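Local coordinates for putative C39-like peptidase (Bacillus anthracis, PDB 3ERV), which is of unknown function but is probably a papain-like cysteine peptidase of the C39 type, at residues 154-159 and 172-177; 161-164 and 169-172. One frame throughout, in Å; residues are numbered along the deposited sequence.

Contact 1. Residues 154-159 and 172-177; sequences APLDED and SITYNE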
loop_
_atom_site.group_PDB
_atom_site.type_symbol
_atom_site.label_atom_id
_atom_site.label_comp_id
_atom_site.label_asym_id
_atom_site.label_seq_id
_atom_site.Cartn_x
_atom_site.Cartn_y
_atom_site.Cartn_z
ATOM N N ALA A 154 12.023 -7.771 -1.393
ATOM C CA ALA A 154 12.476 -8.942 -2.138
ATOM C C ALA A 154 11.585 -10.105 -1.770
ATOM O O ALA A 154 10.944 -10.099 -0.705
ATOM C CB ALA A 154 13.960 -9.258 -1.839
ATOM N N PRO A 155 11.521 -11.107 -2.660
ATOM C CA PRO A 155 10.662 -12.267 -2.412
ATOM C C PRO A 155 11.033 -12.957 -1.088
ATOM O O PRO A 155 12.217 -12.975 -0.658
ATOM C CB PRO A 155 10.921 -13.163 -3.626
ATOM C CG PRO A 155 11.372 -12.182 -4.709
ATOM C CD PRO A 155 12.182 -11.155 -3.976
ATOM N N LEU A 156 10.028 -13.472 -0.401
ATOM C CA LEU A 156 10.282 -14.066 0.879
ATOM C C LEU A 156 10.181 -15.551 0.689
ATOM O O LEU A 156 9.421 -16.047 -0.163
ATOM C CB LEU A 156 9.265 -13.611 1.931
ATOM C CG LEU A 156 9.311 -12.149 2.407
ATOM C CD1 LEU A 156 8.087 -11.785 3.279
ATOM C CD2 LEU A 156 10.632 -11.818 3.106
ATOM N N ASP A 157 10.973 -16.257 1.482
ATOM C CA ASP A 157 10.854 -17.680 1.619
ATOM C C ASP A 157 9.449 -18.009 2.088
ATOM O O ASP A 157 8.883 -17.306 2.922
ATOM C CB ASP A 157 11.828 -18.116 2.700
ATOM C CG ASP A 157 12.119 -19.590 2.660
ATOM O OD1 ASP A 157 13.323 -19.906 2.478
ATOM O OD2 ASP A 157 11.172 -20.423 2.823
ATOM N N GLU A 158 8.922 -19.115 1.593
ATOM C CA GLU A 158 7.579 -19.551 1.929
ATOM C C GLU A 158 7.310 -19.687 3.410
ATOM O O GLU A 158 6.180 -19.515 3.847
ATOM C CB GLU A 158 7.280 -20.897 1.269
ATOM C CG GLU A 158 6.666 -20.789 -0.101
ATOM C CD GLU A 158 5.221 -20.303 -0.038
ATOM O OE1 GLU A 158 4.786 -19.635 -1.009
ATOM O OE2 GLU A 158 4.533 -20.576 0.993
ATOM N N ASP A 159 8.335 -20.026 4.187
ATOM C CA ASP A 159 8.131 -20.291 5.610
ATOM C C ASP A 159 7.950 -19.028 6.435
ATOM O O ASP A 159 7.524 -19.103 7.598
ATOM C CB ASP A 159 9.256 -21.169 6.191
ATOM C CG ASP A 159 10.643 -20.588 5.967
ATOM O OD1 ASP A 159 10.764 -19.394 5.580
ATOM O OD2 ASP A 159 11.633 -21.335 6.208
ATOM N N SER A 172 -3.035 -15.507 3.151
ATOM C CA SER A 172 -1.625 -15.523 3.481
ATOM C C SER A 172 -1.158 -14.164 3.985
ATOM O O SER A 172 -1.387 -13.134 3.328
ATOM C CB SER A 172 -0.823 -15.935 2.265
ATOM O OG SER A 172 -1.193 -17.266 1.934
ATOM N N ILE A 173 -0.559 -14.177 5.179
ATOM C CA ILE A 173 -0.028 -12.998 5.816
ATOM C C ILE A 173 1.452 -13.187 6.187
ATOM O O ILE A 173 1.939 -14.311 6.335
ATOM C CB ILE A 173 -0.859 -12.594 7.098
ATOM C CG1 ILE A 173 -0.603 -13.542 8.262
ATOM C CG2 ILE A 173 -2.384 -12.374 6.797
ATOM C CD1 ILE A 173 0.390 -12.955 9.215
ATOM N N THR A 174 2.179 -12.087 6.244
ATOM C CA THR A 174 3.508 -12.084 6.771
ATOM C C THR A 174 3.660 -10.812 7.584
ATOM O O THR A 174 3.240 -9.760 7.123
ATOM C CB THR A 174 4.622 -12.115 5.669
ATOM O OG1 THR A 174 5.868 -11.808 6.302
ATOM C CG2 THR A 174 4.384 -11.085 4.549
ATOM N N TYR A 175 4.297 -10.896 8.758
ATOM C CA TYR A 175 4.460 -9.707 9.597
ATOM C C TYR A 175 5.541 -8.777 9.073
ATOM O O TYR A 175 5.926 -7.822 9.720
ATOM C CB TYR A 175 4.704 -10.101 11.049
ATOM C CG TYR A 175 3.926 -11.342 11.457
ATOM C CD1 TYR A 175 2.610 -11.254 11.931
ATOM C CD2 TYR A 175 4.519 -12.617 11.364
ATOM C CE1 TYR A 175 1.902 -12.402 12.316
ATOM C CE2 TYR A 175 3.830 -13.785 11.754
ATOM C CZ TYR A 175 2.520 -13.670 12.216
ATOM O OH TYR A 175 1.845 -14.820 12.592
ATOM N N ASN A 176 6.019 -9.092 7.890
ATOM C CA ASN A 176 6.875 -8.252 7.075
ATOM C C ASN A 176 6.019 -7.328 6.168
ATOM O O ASN A 176 6.571 -6.538 5.417
ATOM C CB ASN A 176 7.620 -9.203 6.079
ATOM C CG ASN A 176 8.822 -9.860 6.678
ATOM O OD1 ASN A 176 9.933 -9.350 6.532
ATOM N ND2 ASN A 176 8.628 -11.011 7.350
ATOM N N GLU A 177 4.696 -7.529 6.146
ATOM C CA GLU A 177 3.820 -6.764 5.222
ATOM C C GLU A 177 4.124 -5.279 5.328
ATOM O O GLU A 177 4.263 -4.745 6.427
ATOM C CB GLU A 177 2.320 -6.978 5.535
ATOM C CG GLU A 177 1.341 -6.239 4.561
ATOM C CD GLU A 177 0.707 -4.929 5.102
ATOM O OE1 GLU A 177 0.988 -4.509 6.246
ATOM O OE2 GLU A 177 -0.077 -4.294 4.346
#
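The type I beta turn from Thr174 to Glu177, which follows strand 169-173 and leads into strand 177-185, receives the side chain of Leu156 from the loop that joins strand 145-150 to strand 162-166. A single methyl does all the touching. Leu156 CD1 lies 3.8 Å from Thr174 OG1 and also 3.8 Å from Asn176 CB, with Thr174 CG2 slightly farther off at 4.0 Å from the same CD1. Leucine and threonine reach toward each other tip to tip, whereas the asparagine side chain runs obliquely past the methyl, its CB nearest and its amide beyond. The surface that the methyl meets is prepared by the turn itself. With chi1 of Thr174 at 167°, OG1 is anti to the backbone N and beside the carbonyl carbon, within reach of the N-H two residues on, where it accepts from Asn176 N at 3.1 Å in an ST turn. Asn176 ND2 donates to this OG1 as well, also over 3.1 Å but on a more bent path (142° at the hydrogen). Two N-H groups thus grip one hydroxyl oxygen and draw the amide back over the turn. Between the two segments the contact is van der Waals and small, about 100 Å² in all. On the loop side, Asp157 OD2 accepts from Asp159 N in an Asx turn just beyond Leu156. The loop is held from elsewhere too: Leu156 N bonds to Gln215 OE1 at the end of helix 206-215, and Pro155 packs on that helix. Leu156 and Asn176 both touch Asn150 of strand 145-150, and Thr174 packs on Phe161, so the contact lies where strand 145-150, helix 206-215 and the hairpin of strands 162-166 and 169-173 come together.

Contact 2. Residues 161-164 and 169-172; sequences FTTW and GDVS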
loop_
_atom_site.group_PDB
_atom_site.type_symbol
_atom_site.label_atom_id
_atom_site.label_comp_id
_atom_site.label_asym_id
_atom_site.label_seq_id
_atom_site.Cartn_x
_atom_site.Cartn_y
_atom_site.Cartn_z
ATOM N N PHE A 161 5.576 -16.941 5.647
ATOM C CA PHE A 161 4.110 -16.695 5.668
ATOM C C PHE A 161 3.350 -17.546 6.669
ATOM O O PHE A 161 3.806 -18.633 7.035
ATOM C CB PHE A 161 3.512 -16.866 4.283
ATOM C CG PHE A 161 4.009 -15.867 3.316
ATOM C CD1 PHE A 161 5.231 -16.046 2.704
ATOM C CD2 PHE A 161 3.282 -14.703 3.055
ATOM C CE1 PHE A 161 5.708 -15.101 1.828
ATOM C CE2 PHE A 161 3.754 -13.764 2.181
ATOM C CZ PHE A 161 4.968 -13.949 1.574
ATOM N N THR A 162 2.221 -17.022 7.145
ATOM C CA THR A 162 1.218 -17.823 7.853
ATOM C C THR A 162 -0.060 -17.836 7.014
ATOM O O THR A 162 -0.286 -16.955 6.163
ATOM C CB THR A 162 0.796 -17.212 9.199
ATOM O OG1 THR A 162 1.936 -16.701 9.895
ATOM C CG2 THR A 162 0.056 -18.243 10.056
ATOM N N THR A 163 -0.916 -18.809 7.277
ATOM C CA THR A 163 -2.241 -18.785 6.714
ATOM C C THR A 163 -3.208 -18.558 7.872
ATOM O O THR A 163 -3.149 -19.233 8.892
ATOM C CB THR A 163 -2.558 -20.080 5.951
ATOM O OG1 THR A 163 -1.430 -20.425 5.141
ATOM C CG2 THR A 163 -3.754 -19.893 5.028
ATOM N N TRP A 164 -4.076 -17.565 7.718
ATOM C CA TRP A 164 -5.094 -17.305 8.700
ATOM C C TRP A 164 -6.371 -17.810 8.116
ATOM O O TRP A 164 -6.628 -17.652 6.910
ATOM C CB TRP A 164 -5.258 -15.799 8.897
ATOM C CG TRP A 164 -4.217 -15.161 9.758
ATOM C CD1 TRP A 164 -3.114 -15.753 10.296
ATOM C CD2 TRP A 164 -4.166 -13.782 10.138
ATOM N NE1 TRP A 164 -2.380 -14.827 10.995
ATOM C CE2 TRP A 164 -3.006 -13.610 10.921
ATOM C CE3 TRP A 164 -4.984 -12.670 9.880
ATOM C CZ2 TRP A 164 -2.656 -12.377 11.480
ATOM C CZ3 TRP A 164 -4.635 -11.444 10.425
ATOM C CH2 TRP A 164 -3.473 -11.303 11.205
ATOM N N GLY A 169 -12.474 -17.338 4.042
ATOM C CA GLY A 169 -11.441 -18.156 3.440
ATOM C C GLY A 169 -10.064 -17.828 3.983
ATOM O O GLY A 169 -9.894 -16.924 4.788
ATOM N N ASP A 170 -9.081 -18.581 3.520
ATOM C CA ASP A 170 -7.718 -18.463 4.011
ATOM C C ASP A 170 -7.055 -17.272 3.386
ATOM O O ASP A 170 -7.348 -16.911 2.244
ATOM C CB ASP A 170 -6.926 -19.706 3.641
ATOM C CG ASP A 170 -7.542 -20.961 4.197
ATOM O OD1 ASP A 170 -8.491 -20.840 5.027
ATOM O OD2 ASP A 170 -7.077 -22.070 3.811
ATOM N N VAL A 171 -6.188 -16.642 4.151
ATOM C CA VAL A 171 -5.399 -15.578 3.597
ATOM C C VAL A 171 -3.964 -15.728 4.071
ATOM O O VAL A 171 -3.710 -16.041 5.223
ATOM C CB VAL A 171 -5.994 -14.137 3.884
ATOM C CG1 VAL A 171 -6.502 -14.034 5.307
ATOM C CG2 VAL A 171 -4.934 -13.040 3.651
ATOM N N SER A 172 -3.035 -15.507 3.151
ATOM C CA SER A 172 -1.625 -15.523 3.481
ATOM C C SER A 172 -1.158 -14.164 3.985
ATOM O O SER A 172 -1.387 -13.134 3.328
ATOM C CB SER A 172 -0.823 -15.935 2.265
ATOM O OG SER A 172 -1.193 -17.266 1.934
#
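Thr163 lays its CG2 methyl across the side chain of Asp170, 3.5 Å from Asp170 CB, the two side chains passing at a slant. With chi1 at -44° OG1 sits beside the threonine N, and the CG2 methyl is left anti to that N, toward Asp170. The overlap is diagonal: the direct partner of Thr163 is Ser172, two residues beyond Asp170, in a non-hydrogen-bonded pair, and Trp164 pairs with Val171 in a hydrogen-bonded one. The latter pair carries both hydrogen bonds of the contact. Trp164 N donates to Val171 O at 2.9 Å on a nearly straight path, 171° at the hydrogen, though the donor sits somewhat off the carbonyl plane. In return Val171 N bonds to Trp164 O at 3.0 Å, this time in the carbonyl plane and a little more bent. Flanking these bonds, CA-H...O contacts join the strands as well, of which Asp170 CA to Trp164 O at 3.2 Å and Ser172 CA to Thr162 O at 3.3 Å are the closer. The strand segments run antiparallel, their directions 150° apart, and being consecutive in the chain they form a two-stranded beta hairpin, with Thr163 and Ser172 on one exposed face and Trp164 and Val171 on the buried one. On the buried face the tryptophan meets the valine through its stem alone, Trp164 CB lying 4.2 Å from Val171 CG1. The indole leads away from the pair to Tyr105 and a cation-pi contact with Arg86, while Val171 rests on Tyr108. The chemistry implies a pairing fixed mainly by the main chain: two reciprocal N-H...O=C hydrogen bonds set the register, leaving one face of small and polar side chains and the other apolar for packing against the protein.

The two contacts adjoin on strand 169-173 and share Ser172, their centres about 11 Å apart; contact 2 is the hairpin itself, contact 1 its exit toward strand 177-185 and the loop before it. Their chemistry differs accordingly: contact 2 rests on main-chain hydrogen bonds, contact 1 on one methyl against a turn. Both are only partly buried, with contact 2 the farther from the chain centre and the more exposed at its rim. They are coupled by Ile173 O, 2.8 Å from Thr162 N in a probable hydrogen bond, and by Ile173 CG1 packing 3.5 Å from Trp164 NE1.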